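Local coordinates for protein serine protease pet (Escherichia coli, PDB 4OM9) that acts as a secreted autotransporter serine protease and enterotoxin of enteroaggregative strains, probably cleaving the host cytoskeletal protein alpha-fodrin, at residues Thr91-Arg95 against Gln105-Lys109. Residues are numbered along the deposited sequence; the frame is centred on the assembly and turned at random.
Sequences TQINR and QRLNK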
ATOM      1  N   THR A  91      28.453 -12.566 -21.123  1.00 34.28           N
ATOM      2  CA  THR A  91      29.755 -12.353 -21.720  1.00 34.94           C
ATOM      3  C   THR A  91      29.594 -11.974 -23.188  1.00 34.78           C
ATOM      4  O   THR A  91      28.852 -12.632 -23.917  1.00 34.74           O
ATOM      5  CB  THR A  91      30.636 -13.614 -21.560  1.00 36.44           C
ATOM      6  OG1 THR A  91      31.035 -13.736 -20.187  1.00 39.88           O
ATOM      7  CG2 THR A  91      31.882 -13.545 -22.453  1.00 36.92           C
ATOM      8  N   GLN A  92      30.259 -10.900 -23.608  1.00 34.77           N
ATOM      9  CA  GLN A  92      30.335 -10.547 -25.023  1.00 34.87           C
ATOM     10  C   GLN A  92      31.098 -11.644 -25.775  1.00 35.95           C
ATOM     11  O   GLN A  92      32.226 -11.959 -25.418  1.00 36.79           O
ATOM     12  CB  GLN A  92      31.031  -9.189 -25.219  1.00 34.85           C
ATOM     13  CG  GLN A  92      31.378  -8.861 -26.671  1.00 35.24           C
ATOM     14  CD  GLN A  92      32.442  -7.750 -26.810  1.00 35.67           C
ATOM     15  OE1 GLN A  92      32.297  -6.665 -26.250  1.00 36.12           O
ATOM     16  NE2 GLN A  92      33.511  -8.033 -27.559  1.00 37.53           N
ATOM     17  N   ILE A  93      30.500 -12.227 -26.804  1.00 36.07           N
ATOM     18  CA  ILE A  93      31.228 -13.242 -27.553  1.00 37.22           C
ATOM     19  C   ILE A  93      31.401 -12.838 -29.005  1.00 37.59           C
ATOM     20  O   ILE A  93      32.047 -13.531 -29.766  1.00 38.65           O
ATOM     21  CB  ILE A  93      30.541 -14.650 -27.465  1.00 37.51           C
ATOM     22  CG1 ILE A  93      29.078 -14.588 -27.911  1.00 36.81           C
ATOM     23  CG2 ILE A  93      30.677 -15.201 -26.072  1.00 37.52           C
ATOM     24  CD1 ILE A  93      28.860 -15.042 -29.345  1.00 37.48           C
ATOM     25  N   ASN A  94      30.828 -11.700 -29.377  1.00 36.82           N
ATOM     26  CA  ASN A  94      31.087 -11.112 -30.690  1.00 37.22           C
ATOM     27  C   ASN A  94      30.682  -9.650 -30.693  1.00 36.35           C
ATOM     28  O   ASN A  94      29.955  -9.178 -29.789  1.00 35.39           O
ATOM     29  CB  ASN A  94      30.336 -11.863 -31.792  1.00 37.62           C
ATOM     30  CG  ASN A  94      31.057 -11.804 -33.152  1.00 38.69           C
ATOM     31  OD1 ASN A  94      31.766 -10.844 -33.458  1.00 38.83           O
ATOM     32  ND2 ASN A  94      30.848 -12.822 -33.970  1.00 41.60           N
ATOM     33  N   ARG A  95      31.145  -8.928 -31.707  1.00 36.83           N
ATOM     34  CA  ARG A  95      30.800  -7.518 -31.840  1.00 38.65           C
ATOM     35  C   ARG A  95      31.189  -6.955 -33.195  1.00 40.76           C
ATOM     36  O   ARG A  95      31.986  -7.548 -33.935  1.00 38.68           O
ATOM     37  CB  ARG A  95      31.460  -6.678 -30.736  1.00 40.56           C
ATOM     38  CG  ARG A  95      32.978  -6.728 -30.720  1.00 42.42           C
ATOM     39  CD  ARG A  95      33.561  -5.562 -29.920  1.00 45.37           C
ATOM     40  NE  ARG A  95      35.017  -5.565 -30.024  1.00 46.38           N
ATOM     41  CZ  ARG A  95      35.817  -4.569 -29.657  1.00 54.36           C
ATOM     42  NH1 ARG A  95      35.322  -3.444 -29.143  1.00 47.54           N
ATOM     43  NH2 ARG A  95      37.127  -4.706 -29.808  1.00 56.82           N
ATOM     44  N   GLN A 105      27.103  -5.448 -29.603  1.00 32.76           N
ATOM     45  CA  GLN A 105      27.631  -6.621 -28.944  1.00 33.08           C
ATOM     46  C   GLN A 105      26.645  -7.781 -28.992  1.00 33.05           C
ATOM     47  O   GLN A 105      25.424  -7.586 -28.868  1.00 32.52           O
ATOM     48  CB  GLN A 105      27.963  -6.317 -27.478  1.00 32.71           C
ATOM     49  CG  GLN A 105      29.101  -5.331 -27.228  1.00 32.99           C
ATOM     50  CD  GLN A 105      29.260  -5.050 -25.737  1.00 32.72           C
ATOM     51  OE1 GLN A 105      28.336  -4.557 -25.086  1.00 32.02           O
ATOM     52  NE2 GLN A 105      30.418  -5.388 -25.187  1.00 33.40           N
ATOM     53  N   ARG A 106      27.187  -8.988 -29.168  1.00 33.76           N
ATOM     54  CA  ARG A 106      26.426 -10.211 -28.994  1.00 33.89           C
ATOM     55  C   ARG A 106      26.867 -10.859 -27.691  1.00 33.89           C
ATOM     56  O   ARG A 106      28.039 -11.217 -27.531  1.00 34.50           O
ATOM     57  CB  ARG A 106      26.639 -11.180 -30.174  1.00 34.86           C
ATOM     58  CG  ARG A 106      26.088 -12.605 -29.946  1.00 35.27           C
ATOM     59  CD  ARG A 106      24.601 -12.749 -30.329  1.00 35.10           C
ATOM     60  NE  ARG A 106      24.080 -14.053 -29.922  1.00 35.52           N
ATOM     61  CZ  ARG A 106      22.949 -14.611 -30.352  1.00 36.07           C
ATOM     62  NH1 ARG A 106      22.171 -13.992 -31.231  1.00 35.86           N
ATOM     63  NH2 ARG A 106      22.593 -15.812 -29.887  1.00 36.34           N
ATOM     64  N   LEU A 107      25.930 -11.043 -26.773  1.00 33.35           N
ATOM     65  CA  LEU A 107      26.234 -11.681 -25.509  1.00 33.42           C
ATOM     66  C   LEU A 107      26.064 -13.197 -25.626  1.00 34.11           C
ATOM     67  O   LEU A 107      25.299 -13.677 -26.460  1.00 34.33           O
ATOM     68  CB  LEU A 107      25.340 -11.102 -24.410  1.00 32.64           C
ATOM     69  CG  LEU A 107      25.521  -9.609 -24.068  1.00 32.06           C
ATOM     70  CD1 LEU A 107      24.423  -9.122 -23.133  1.00 31.41           C
ATOM     71  CD2 LEU A 107      26.904  -9.335 -23.461  1.00 32.41           C
ATOM     72  N   ASN A 108      26.772 -13.949 -24.791  1.00 34.58           N
ATOM     73  CA  ASN A 108      26.728 -15.417 -24.844  1.00 36.08           C
ATOM     74  C   ASN A 108      25.326 -16.037 -24.602  1.00 35.20           C
ATOM     75  O   ASN A 108      25.055 -17.119 -25.110  1.00 35.92           O
ATOM     76  CB  ASN A 108      27.712 -16.013 -23.831  1.00 35.95           C
ATOM     77  CG  ASN A 108      27.367 -15.633 -22.416  1.00 35.37           C
ATOM     78  OD1 ASN A 108      26.925 -14.513 -22.165  1.00 34.55           O
ATOM     79  ND2 ASN A 108      27.531 -16.570 -21.482  1.00 40.69           N
ATOM     80  N   LYS A 109      24.460 -15.346 -23.847  1.00 37.65           N
ATOM     81  CA  LYS A 109      23.095 -15.832 -23.558  1.00 37.72           C
ATOM     82  C   LYS A 109      22.033 -14.737 -23.643  1.00 36.44           C
ATOM     83  O   LYS A 109      22.358 -13.558 -23.609  1.00 33.74           O
ATOM     84  CB  LYS A 109      23.028 -16.477 -22.167  1.00 36.49           C
ATOM     85  CG  LYS A 109      23.652 -17.873 -22.089  1.00 43.87           C
ATOM     86  CD  LYS A 109      23.643 -18.374 -20.651  1.00 43.01           C
ATOM     87  CE  LYS A 109      22.805 -19.642 -20.494  1.00 44.50           C
ATOM     88  NZ  LYS A 109      22.604 -19.964 -19.044  1.00 44.57           N
TER
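A classic beta bulge interrupts this antiparallel pairing: Ile93 and Asn94 both face Arg106, whose carbonyl O accepts a 2.8 Å hydrogen bond from Ile93 N and a weak one, 3.4 Å, from Asn94 N. The extra residue fits because Ile93, with phi/psi of -119/-3°, leaves the extended conformation, and the register moves by one between the Gln92–Leu107 and Asn94–Arg106 pairs. Arg106 N in turn donates to Asn94 O at 2.8 Å, closing the bulge, and the regular register continues with the non-hydrogen-bonded pair Arg95–Gln105. Toward the end of the 105-109 segment, Asn108 holds Thr91 through two hydrogen bonds: its backbone N donates to Thr91 O (2.6 Å), while its side-chain OD1 accepts from Thr91 N (2.7 Å), taking the place of a main-chain carbonyl. The two glutamine side chains add a hydrogen bond between the strands, from Gln105 NE2 to Gln92 OE1 at 2.5 Å. The apolar end of Ile93 lies over the Arg106 side chain, CD1 to CG 3.7 Å; farther out the guanidinium forms a salt bridge with Asp294 and a cation-pi contact with Phe257. The segments belong to the hairpin of strands 88-97 and 102-107 in the protease part of the chain; within its five-stranded antiparallel sheet, strand 66-70 pairs with 102-107 and strand 82-85 with 88-97, while Asp294 begins a strand of the neighbouring parallel sheet of the beta-helix.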